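Long-range contact in 3-oxo-tetronate kinase (Cupriavidus necator, PDB 5DMH), which catalyses the ATP-dependent phosphorylation of 3-oxo-tetronate to 3-oxo-tetronate 4-phosphate: residues A[327-336]-A[372-383]. Numbering follows the deposited sequence.
Sequences VADAALAFAA and CLATVAAGLLAR
Helix 327-336 packs on the C-terminal half of helix 362-382 through Ala328, Ala331, Leu332 and Ala335, an apolar helix-helix contact in the nucleotide-binding C-terminal domain. Their N-to-C directions differ by 41° and the axes approach to 9.1 Å; no hydrogen bond links the two segments. The helices come nearest in backbone terms where Ala328 faces Cys372, with CA atoms 5.6 Å apart. There the CB of Ala328 fits between the SG of Cys372 and the CG2 of Thr375, 3.8 Å from the latter. The threonine hydroxyl takes no part, being hydrogen-bonded to the carbonyl of Gln371 in its own helix. One turn on, the two methyls of Val376 divide the work: CG2 meets Ala331 CB at 3.7 Å, while CG1 lies against Leu332 CD1. Leu332 is a knob in a hole formed by Thr375, Val376, Gly379 and Leu380, and at Gly379 its CD1 comes within 4.0 Å of the bare CA. Leu380 runs past this leucine in the opposite direction, its CD2 reaching Ala335 CB at 3.7 Å. Helix 362-382 lies on the domain's beta-sheet, Val376 and Leu380 touching Leu291 and Val289 of strand 288-292, and helix 327-336 packs against its flank, with Ala335 also on Val342. Ala374 and Leu381 meet helix 393-403. Cys372, at the end nearer the nucleotide, has its side chain about 8 Å from bound ADP. At the far end the exposed Arg383, its chain stretched out (chi2 171°, chi3 -157°), reaches across to the C-terminal turn of helix 327-336. Leu332 CG lies over one face of the guanidinium, off-centre and 4.1 Å above its plane, and Ala336 CB sits beside its edge, near NH1.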
loop_
_atom_site.group_PDB
_atom_site.type_symbol
_atom_site.label_atom_id
_atom_site.label_comp_id
_atom_site.label_asym_id
_atom_site.label_seq_id
_atom_site.Cartn_x
_atom_site.Cartn_y
_atom_site.Cartn_z
ATOM N N VAL A 327 -4.988 -22.970 16.276
ATOM C CA VAL A 327 -3.723 -22.310 15.990
ATOM C C VAL A 327 -3.690 -20.872 16.533
ATOM O O VAL A 327 -2.701 -20.479 17.169
ATOM C CB VAL A 327 -3.434 -22.316 14.476
ATOM C CG1 VAL A 327 -2.164 -21.583 14.167
ATOM C CG2 VAL A 327 -3.381 -23.749 13.945
ATOM N N ALA A 328 -4.760 -20.104 16.327
ATOM C CA ALA A 328 -4.799 -18.749 16.863
ATOM C C ALA A 328 -4.726 -18.733 18.392
ATOM O O ALA A 328 -4.023 -17.894 18.970
ATOM C CB ALA A 328 -6.036 -17.999 16.380
ATOM N N ASP A 329 -5.441 -19.651 19.047
ATOM C CA ASP A 329 -5.369 -19.781 20.498
ATOM C C ASP A 329 -3.926 -20.073 20.931
ATOM O O ASP A 329 -3.443 -19.513 21.916
ATOM C CB ASP A 329 -6.295 -20.894 21.009
ATOM C CG ASP A 329 -7.779 -20.566 20.848
ATOM O OD1 ASP A 329 -8.128 -19.389 20.624
ATOM O OD2 ASP A 329 -8.602 -21.509 20.965
ATOM N N ALA A 330 -3.233 -20.933 20.186
ATOM C CA ALA A 330 -1.859 -21.303 20.534
ATOM C C ALA A 330 -0.920 -20.118 20.395
ATOM O O ALA A 330 0.012 -19.950 21.199
ATOM C CB ALA A 330 -1.375 -22.445 19.668
ATOM N N ALA A 331 -1.143 -19.313 19.359
ATOM C CA ALA A 331 -0.333 -18.113 19.136
ATOM C C ALA A 331 -0.551 -17.085 20.231
ATOM O O ALA A 331 0.388 -16.487 20.710
ATOM C CB ALA A 331 -0.633 -17.522 17.799
ATOM N N LEU A 332 -1.803 -16.892 20.630
ATOM C CA LEU A 332 -2.136 -16.034 21.745
ATOM C C LEU A 332 -1.464 -16.479 23.046
ATOM O O LEU A 332 -0.925 -15.667 23.799
ATOM C CB LEU A 332 -3.653 -16.053 21.943
ATOM C CG LEU A 332 -4.562 -14.907 21.500
ATOM C CD1 LEU A 332 -3.819 -13.689 21.071
ATOM C CD2 LEU A 332 -5.516 -15.387 20.418
ATOM N N ALA A 333 -1.528 -17.775 23.321
ATOM C CA ALA A 333 -0.924 -18.334 24.524
ATOM C C ALA A 333 0.583 -18.133 24.473
ATOM O O ALA A 333 1.216 -17.867 25.485
ATOM C CB ALA A 333 -1.268 -19.821 24.656
ATOM N N PHE A 334 1.153 -18.257 23.280
ATOM C CA PHE A 334 2.599 -18.130 23.115
ATOM C C PHE A 334 3.027 -16.694 23.430
ATOM O O PHE A 334 3.941 -16.459 24.237
ATOM C CB PHE A 334 2.983 -18.523 21.683
ATOM C CG PHE A 334 4.450 -18.501 21.423
ATOM C CD1 PHE A 334 5.269 -19.507 21.934
ATOM C CD2 PHE A 334 5.020 -17.495 20.676
ATOM C CE1 PHE A 334 6.623 -19.503 21.709
ATOM C CE2 PHE A 334 6.400 -17.486 20.442
ATOM C CZ PHE A 334 7.196 -18.494 20.958
ATOM N N ALA A 335 2.343 -15.740 22.806
ATOM C CA ALA A 335 2.576 -14.330 23.060
ATOM C C ALA A 335 2.362 -13.992 24.533
ATOM O O ALA A 335 3.162 -13.271 25.120
ATOM C CB ALA A 335 1.683 -13.467 22.152
ATOM N N ALA A 336 1.318 -14.547 25.157
ATOM C CA ALA A 336 1.001 -14.200 26.540
ATOM C C ALA A 336 2.057 -14.705 27.538
ATOM O O ALA A 336 2.173 -14.185 28.638
ATOM C CB ALA A 336 -0.378 -14.756 26.930
ATOM N N CYS A 372 -6.351 -15.695 10.832
ATOM C CA CYS A 372 -5.638 -16.165 12.019
ATOM C C CYS A 372 -4.840 -15.035 12.643
ATOM O O CYS A 372 -4.947 -14.744 13.850
ATOM C CB CYS A 372 -4.723 -17.326 11.648
ATOM S SG CYS A 372 -3.775 -17.976 13.025
ATOM N N LEU A 373 -4.073 -14.351 11.808
ATOM C CA LEU A 373 -3.250 -13.247 12.280
ATOM C C LEU A 373 -4.134 -12.124 12.801
ATOM O O LEU A 373 -3.779 -11.456 13.797
ATOM C CB LEU A 373 -2.301 -12.773 11.145
ATOM C CG LEU A 373 -1.184 -13.756 10.800
ATOM C CD1 LEU A 373 -0.439 -13.308 9.518
ATOM C CD2 LEU A 373 -0.209 -13.969 11.937
ATOM N N ALA A 374 -5.281 -11.902 12.152
ATOM C CA ALA A 374 -6.195 -10.868 12.585
ATOM C C ALA A 374 -6.806 -11.228 13.963
ATOM O O ALA A 374 -6.957 -10.371 14.841
ATOM C CB ALA A 374 -7.278 -10.653 11.547
ATOM N N THR A 375 -7.166 -12.494 14.139
ATOM C CA THR A 375 -7.653 -12.970 15.445
ATOM C C THR A 375 -6.581 -12.796 16.546
ATOM O O THR A 375 -6.858 -12.304 17.652
ATOM C CB THR A 375 -8.054 -14.444 15.369
ATOM O OG1 THR A 375 -9.164 -14.588 14.495
ATOM C CG2 THR A 375 -8.396 -14.998 16.783
ATOM N N VAL A 376 -5.346 -13.157 16.231
ATOM C CA VAL A 376 -4.264 -12.966 17.188
ATOM C C VAL A 376 -4.150 -11.477 17.540
ATOM O O VAL A 376 -4.103 -11.120 18.700
ATOM C CB VAL A 376 -2.935 -13.484 16.683
ATOM C CG1 VAL A 376 -1.820 -13.052 17.614
ATOM C CG2 VAL A 376 -2.988 -15.010 16.559
ATOM N N ALA A 377 -4.179 -10.598 16.543
ATOM C CA ALA A 377 -4.137 -9.172 16.849
ATOM C C ALA A 377 -5.289 -8.697 17.754
ATOM O O ALA A 377 -5.085 -7.947 18.715
ATOM C CB ALA A 377 -4.111 -8.378 15.565
ATOM N N ALA A 378 -6.507 -9.116 17.444
ATOM C CA ALA A 378 -7.665 -8.713 18.249
ATOM C C ALA A 378 -7.527 -9.205 19.692
ATOM O O ALA A 378 -7.797 -8.471 20.639
ATOM C CB ALA A 378 -8.954 -9.227 17.638
ATOM N N GLY A 379 -7.088 -10.445 19.841
ATOM C CA GLY A 379 -6.866 -11.035 21.155
ATOM C C GLY A 379 -5.825 -10.282 21.960
ATOM O O GLY A 379 -5.986 -10.059 23.166
ATOM N N LEU A 380 -4.772 -9.855 21.280
ATOM C CA LEU A 380 -3.659 -9.164 21.933
ATOM C C LEU A 380 -4.080 -7.743 22.335
ATOM O O LEU A 380 -3.745 -7.281 23.433
ATOM C CB LEU A 380 -2.408 -9.186 21.040
ATOM C CG LEU A 380 -1.683 -10.534 20.877
ATOM C CD1 LEU A 380 -0.491 -10.409 19.937
ATOM C CD2 LEU A 380 -1.222 -11.116 22.213
ATOM N N LEU A 381 -4.878 -7.091 21.485
ATOM C CA LEU A 381 -5.468 -5.813 21.807
ATOM C C LEU A 381 -6.263 -5.907 23.100
ATOM O O LEU A 381 -6.172 -5.030 23.970
ATOM C CB LEU A 381 -6.388 -5.344 20.667
ATOM C CG LEU A 381 -7.197 -4.075 20.947
ATOM C CD1 LEU A 381 -6.290 -2.873 21.035
ATOM C CD2 LEU A 381 -8.264 -3.886 19.873
ATOM N N ALA A 382 -7.057 -6.962 23.231
ATOM C CA ALA A 382 -7.869 -7.117 24.446
ATOM C C ALA A 382 -6.968 -7.298 25.662
ATOM O O ALA A 382 -7.354 -6.978 26.797
ATOM C CB ALA A 382 -8.818 -8.299 24.318
ATOM N N ARG A 383 -5.769 -7.814 25.424
ATOM C CA ARG A 383 -4.842 -8.116 26.518
ATOM C C ARG A 383 -3.857 -6.984 26.821
ATOM O O ARG A 383 -2.980 -7.157 27.665
ATOM C CB ARG A 383 -4.090 -9.424 26.245
ATOM C CG ARG A 383 -4.987 -10.640 26.353
ATOM C CD ARG A 383 -4.319 -11.920 25.887
ATOM N NE ARG A 383 -5.336 -12.897 25.498
ATOM C CZ ARG A 383 -5.199 -14.214 25.597
ATOM N NH1 ARG A 383 -4.086 -14.745 26.078
ATOM N NH2 ARG A 383 -6.191 -15.008 25.223
#